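Local coordinates for protein putative glucosidase lplD, ALPHA-GALACTURONIDASE (Bacillus subtilis, PDB 3FEF) that hydrolyses alpha-1,4-linked galacturonate, with di-galacturonate the probable natural substrate, as an NAD- and manganese-dependent family 4 glycosidase, at residues A130-I133 and R134-P138; F367-R370 and N371-Q374. One frame throughout, in Å; residues are numbered along the deposited sequence.

Interaction 1: residues A130-I133 and R134-P138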
loop_
_atom_site.group_PDB
_atom_site.type_symbol
_atom_site.label_atom_id
_atom_site.label_comp_id
_atom_site.label_asym_id
_atom_site.label_seq_id
_atom_site.Cartn_x
_atom_site.Cartn_y
_atom_site.Cartn_z
ATOM N N ALA A 130 16.459 -24.103 2.299
ATOM C CA ALA A 130 15.034 -23.827 2.097
ATOM C C ALA A 130 14.338 -24.861 1.207
ATOM O O ALA A 130 13.161 -25.182 1.424
ATOM C CB ALA A 130 14.817 -22.394 1.537
ATOM N N ARG A 131 15.047 -25.366 0.193
ATOM C CA ARG A 131 14.449 -26.343 -0.712
ATOM C C ARG A 131 14.303 -27.675 0.003
ATOM O O ARG A 131 13.347 -28.409 -0.232
ATOM C CB ARG A 131 15.257 -26.478 -2.016
ATOM C CG ARG A 131 15.051 -25.305 -2.988
ATOM C CD ARG A 131 15.670 -25.571 -4.366
ATOM N NE ARG A 131 17.118 -25.537 -4.265
ATOM C CZ ARG A 131 17.869 -24.458 -4.494
ATOM N NH1 ARG A 131 17.301 -23.310 -4.865
ATOM N NH2 ARG A 131 19.187 -24.538 -4.354
ATOM N N ALA A 132 15.233 -27.963 0.911
ATOM C CA ALA A 132 15.192 -29.213 1.682
ATOM C C ALA A 132 14.064 -29.203 2.703
ATOM O O ALA A 132 13.315 -30.173 2.840
ATOM C CB ALA A 132 16.537 -29.453 2.376
ATOM N N ILE A 133 13.953 -28.101 3.437
ATOM C CA ILE A 133 12.825 -27.906 4.341
ATOM C C ILE A 133 11.513 -28.005 3.573
ATOM O O ILE A 133 10.580 -28.671 4.009
ATOM C CB ILE A 133 12.930 -26.544 5.035
ATOM C CG1 ILE A 133 14.144 -26.543 5.957
ATOM C CG2 ILE A 133 11.645 -26.219 5.792
ATOM C CD1 ILE A 133 14.533 -25.178 6.424
ATOM N N ARG A 134 11.434 -27.344 2.425
ATOM C CA ARG A 134 10.241 -27.474 1.582
ATOM C C ARG A 134 9.966 -28.935 1.219
ATOM O O ARG A 134 8.822 -29.377 1.222
ATOM C CB ARG A 134 10.408 -26.707 0.274
ATOM C CG ARG A 134 9.143 -26.728 -0.597
ATOM C CD ARG A 134 9.376 -26.002 -1.897
ATOM N NE ARG A 134 10.378 -26.707 -2.687
ATOM C CZ ARG A 134 11.037 -26.181 -3.714
ATOM N NH1 ARG A 134 10.819 -24.925 -4.071
ATOM N NH2 ARG A 134 11.924 -26.912 -4.377
ATOM N N ASP A 135 11.018 -29.673 0.889
ATOM C CA ASP A 135 10.849 -31.039 0.415
ATOM C C ASP A 135 10.517 -31.981 1.572
ATOM O O ASP A 135 9.621 -32.786 1.460
ATOM C CB ASP A 135 12.102 -31.521 -0.326
ATOM C CG ASP A 135 12.354 -30.760 -1.630
ATOM O OD1 ASP A 135 11.400 -30.195 -2.199
ATOM O OD2 ASP A 135 13.519 -30.727 -2.090
ATOM N N TYR A 136 11.205 -31.857 2.700
ATOM C CA TYR A 136 11.049 -32.858 3.766
ATOM C C TYR A 136 10.316 -32.449 5.033
ATOM O O TYR A 136 9.941 -33.309 5.806
ATOM C CB TYR A 136 12.415 -33.449 4.124
ATOM C CG TYR A 136 13.181 -33.828 2.884
ATOM C CD1 TYR A 136 12.713 -34.837 2.045
ATOM C CD2 TYR A 136 14.334 -33.147 2.520
ATOM C CE1 TYR A 136 13.387 -35.170 0.901
ATOM C CE2 TYR A 136 15.016 -33.475 1.366
ATOM C CZ TYR A 136 14.534 -34.491 0.561
ATOM O OH TYR A 136 15.198 -34.837 -0.589
ATOM N N ALA A 137 10.112 -31.157 5.270
ATOM C CA ALA A 137 9.532 -30.728 6.542
ATOM C C ALA A 137 8.812 -29.403 6.378
ATOM O O ALA A 137 9.024 -28.463 7.146
ATOM C CB ALA A 137 10.621 -30.622 7.594
ATOM N N PRO A 138 7.971 -29.321 5.344
ATOM C CA PRO A 138 7.253 -28.115 4.950
ATOM C C PRO A 138 6.508 -27.450 6.093
ATOM O O PRO A 138 6.312 -26.242 6.064
ATOM C CB PRO A 138 6.259 -28.621 3.891
ATOM C CG PRO A 138 6.411 -30.139 3.863
ATOM C CD PRO A 138 7.785 -30.406 4.370
#
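R131 lays its CG methylene over one face of the R134 guanidinium, CG lying 3.8 Å from R134 NH2, near the C-terminal end of helix 112-136, which precedes strand 141-144 of the parallel sheet in the Rossmann-type region. R134 comes within range because its CG stands anti to the backbone N (chi1 -176°) and the chain then bends at chi3. The two guanidinium planes are 52° apart, and R131 NE stays 5.4 Å from R134 NH2: the aliphatic part of one arginine meets the charged end of the other. D135 OD1 sits in plane at the edge of the R134 guanidinium, a long salt bridge of 3.7 Å to R134 NE.

On the buried side small A132 fits against helix 69-73, its CB 4.3 Å from Y136 CD2, while Y136 packs on K70 and L73. The last turn closes with A137 N bonded to I133 O at 2.8 Å. P138 has no N-H to offer, and its CD rests 3.3 Å from I133 O. D135, beside R134 and much farther from R131 NE, would probably offset part of the R134 charge; both arginines suit this exposed face because their methylenes can pack while their charged ends lie toward solvent.

Interaction 2: residues F367-R370 and N371-Q374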
loop_
_atom_site.group_PDB
_atom_site.type_symbol
_atom_site.label_atom_id
_atom_site.label_comp_id
_atom_site.label_asym_id
_atom_site.label_seq_id
_atom_site.Cartn_x
_atom_site.Cartn_y
_atom_site.Cartn_z
ATOM N N PHE A 367 4.029 -12.231 19.058
ATOM C CA PHE A 367 3.228 -13.036 19.965
ATOM C C PHE A 367 3.377 -14.456 19.468
ATOM O O PHE A 367 3.163 -14.733 18.286
ATOM C CB PHE A 367 1.746 -12.633 19.896
ATOM C CG PHE A 367 0.832 -13.519 20.738
ATOM C CD1 PHE A 367 1.075 -13.697 22.093
ATOM C CD2 PHE A 367 -0.270 -14.149 20.178
ATOM C CE1 PHE A 367 0.239 -14.505 22.888
ATOM C CE2 PHE A 367 -1.107 -14.966 20.965
ATOM C CZ PHE A 367 -0.847 -15.141 22.322
ATOM N N ILE A 368 3.770 -15.352 20.351
ATOM C CA ILE A 368 4.047 -16.690 19.910
ATOM C C ILE A 368 3.192 -17.624 20.704
ATOM O O ILE A 368 3.141 -17.554 21.924
ATOM C CB ILE A 368 5.536 -17.055 20.062
ATOM C CG1 ILE A 368 6.412 -15.973 19.417
ATOM C CG2 ILE A 368 5.805 -18.417 19.445
ATOM C CD1 ILE A 368 7.896 -16.282 19.462
ATOM N N THR A 369 2.488 -18.488 19.999
ATOM C CA THR A 369 1.665 -19.474 20.665
ATOM C C THR A 369 1.588 -20.700 19.755
ATOM O O THR A 369 2.375 -20.809 18.813
ATOM C CB THR A 369 0.294 -18.879 21.051
ATOM O OG1 THR A 369 -0.428 -19.817 21.848
ATOM C CG2 THR A 369 -0.523 -18.510 19.827
ATOM N N ARG A 370 0.698 -21.643 20.041
ATOM C CA ARG A 370 0.770 -22.912 19.316
ATOM C C ARG A 370 0.852 -22.677 17.810
ATOM O O ARG A 370 -0.070 -22.146 17.229
ATOM C CB ARG A 370 -0.414 -23.838 19.646
ATOM C CG ARG A 370 -0.222 -25.244 19.081
ATOM C CD ARG A 370 -1.534 -26.018 19.050
ATOM N NE ARG A 370 -1.345 -27.304 18.405
ATOM C CZ ARG A 370 -1.384 -27.479 17.086
ATOM N NH1 ARG A 370 -1.635 -26.452 16.280
ATOM N NH2 ARG A 370 -1.178 -28.676 16.572
ATOM N N ASN A 371 1.956 -23.070 17.181
ATOM C CA ASN A 371 2.049 -23.019 15.726
ATOM C C ASN A 371 1.743 -21.619 15.171
ATOM O O ASN A 371 1.178 -21.510 14.084
ATOM C CB ASN A 371 1.084 -24.035 15.083
ATOM C CG ASN A 371 1.340 -24.239 13.577
ATOM O OD1 ASN A 371 2.482 -24.308 13.132
ATOM N ND2 ASN A 371 0.271 -24.356 12.801
ATOM N N ARG A 372 2.119 -20.567 15.909
ATOM C CA ARG A 372 1.824 -19.178 15.511
ATOM C C ARG A 372 2.940 -18.262 15.939
ATOM O O ARG A 372 3.273 -18.217 17.124
ATOM C CB ARG A 372 0.550 -18.664 16.208
ATOM C CG ARG A 372 -0.639 -18.475 15.340
ATOM C CD ARG A 372 -1.803 -19.320 15.853
ATOM N NE ARG A 372 -2.540 -18.767 16.983
ATOM C CZ ARG A 372 -3.136 -19.513 17.921
ATOM N NH1 ARG A 372 -3.041 -20.849 17.901
ATOM N NH2 ARG A 372 -3.826 -18.925 18.892
ATOM N N VAL A 373 3.492 -17.505 14.992
ATOM C CA VAL A 373 4.354 -16.378 15.351
ATOM C C VAL A 373 3.758 -15.133 14.706
ATOM O O VAL A 373 3.676 -15.050 13.500
ATOM C CB VAL A 373 5.800 -16.581 14.839
ATOM C CG1 VAL A 373 6.666 -15.320 15.113
ATOM C CG2 VAL A 373 6.409 -17.835 15.455
ATOM N N GLN A 374 3.340 -14.167 15.507
ATOM C CA GLN A 374 2.558 -13.073 15.007
ATOM C C GLN A 374 3.180 -11.750 15.446
ATOM O O GLN A 374 3.158 -11.382 16.628
ATOM C CB GLN A 374 1.120 -13.190 15.499
ATOM C CG GLN A 374 0.468 -14.548 15.218
ATOM C CD GLN A 374 -0.985 -14.602 15.680
ATOM O OE1 GLN A 374 -1.263 -14.634 16.864
ATOM N NE2 GLN A 374 -1.906 -14.598 14.739
#
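A tight beta hairpin joins strands 361-369 and 372-375, the second and third strands of a three-stranded antiparallel sheet in the family 4 C-terminal region, and a type II turn from T369 to R372 reverses the chain. Two hydrogen-bonded pairs flank one non-hydrogen-bonded pair. F367 and Q374 exchange both backbone bonds, F367 N to Q374 O at 2.7 Å and Q374 N to F367 O at 2.8 Å. T369 and R372 do likewise, and the bond from R372 N to T369 O, 2.9 Å, closes the turn. N371, at the third turn position, takes the positive phi (55°) that a type II turn needs and that asparagine tolerates well; its OD1 accepts from W141 and K164.

Between these pairs, I368 and V373 lie side by side on the face packed against helix 328-335, with I368 CG2 4.1 Å from V373 CG2; beta-branched, apolar side chains suit both an extended strand and a buried face. On the face of F367, T369, R372 and Q374 the second subunit approaches: F367 packs on its I376, and Q374 NE2 bonds to its N200. Q374 OE1 lies in the plane of the F367 ring, at its edge, 3.5 Å from F367 CD2, where the ring hydrogens are slightly positive. The R372 chain bends at chi2 and chi3, bringing its guanidinium beside T369. R372 NH1 makes a weak bond to R370 O, 3.3 Å and 129° at the hydrogen, while the methyl T369 CG2 sits over the centre of the guanidinium face, 3.4 Å from R372 CZ.

How the interactions relate
Along the chain interaction 1 closes well before interaction 2 opens, and they lie in different regions: the helix end at 130-138 in the NAD-binding-type Rossmann part, the hairpin at 367-374 in the C-terminal part. Their centres are 21 Å apart and their nearest atoms about 8 Å, so they do not touch. A bridge between the regions exists nonetheless: N371 ties the hairpin turn to strands 141-144 and 164-167 of the parallel sheet, joining the C-terminal hairpin to the Rossmann-type region, and helix 112-136 leads into the first of these strands. Interaction 1 meets no other subunit, whereas interaction 2 faces a second copy within the homotetramer.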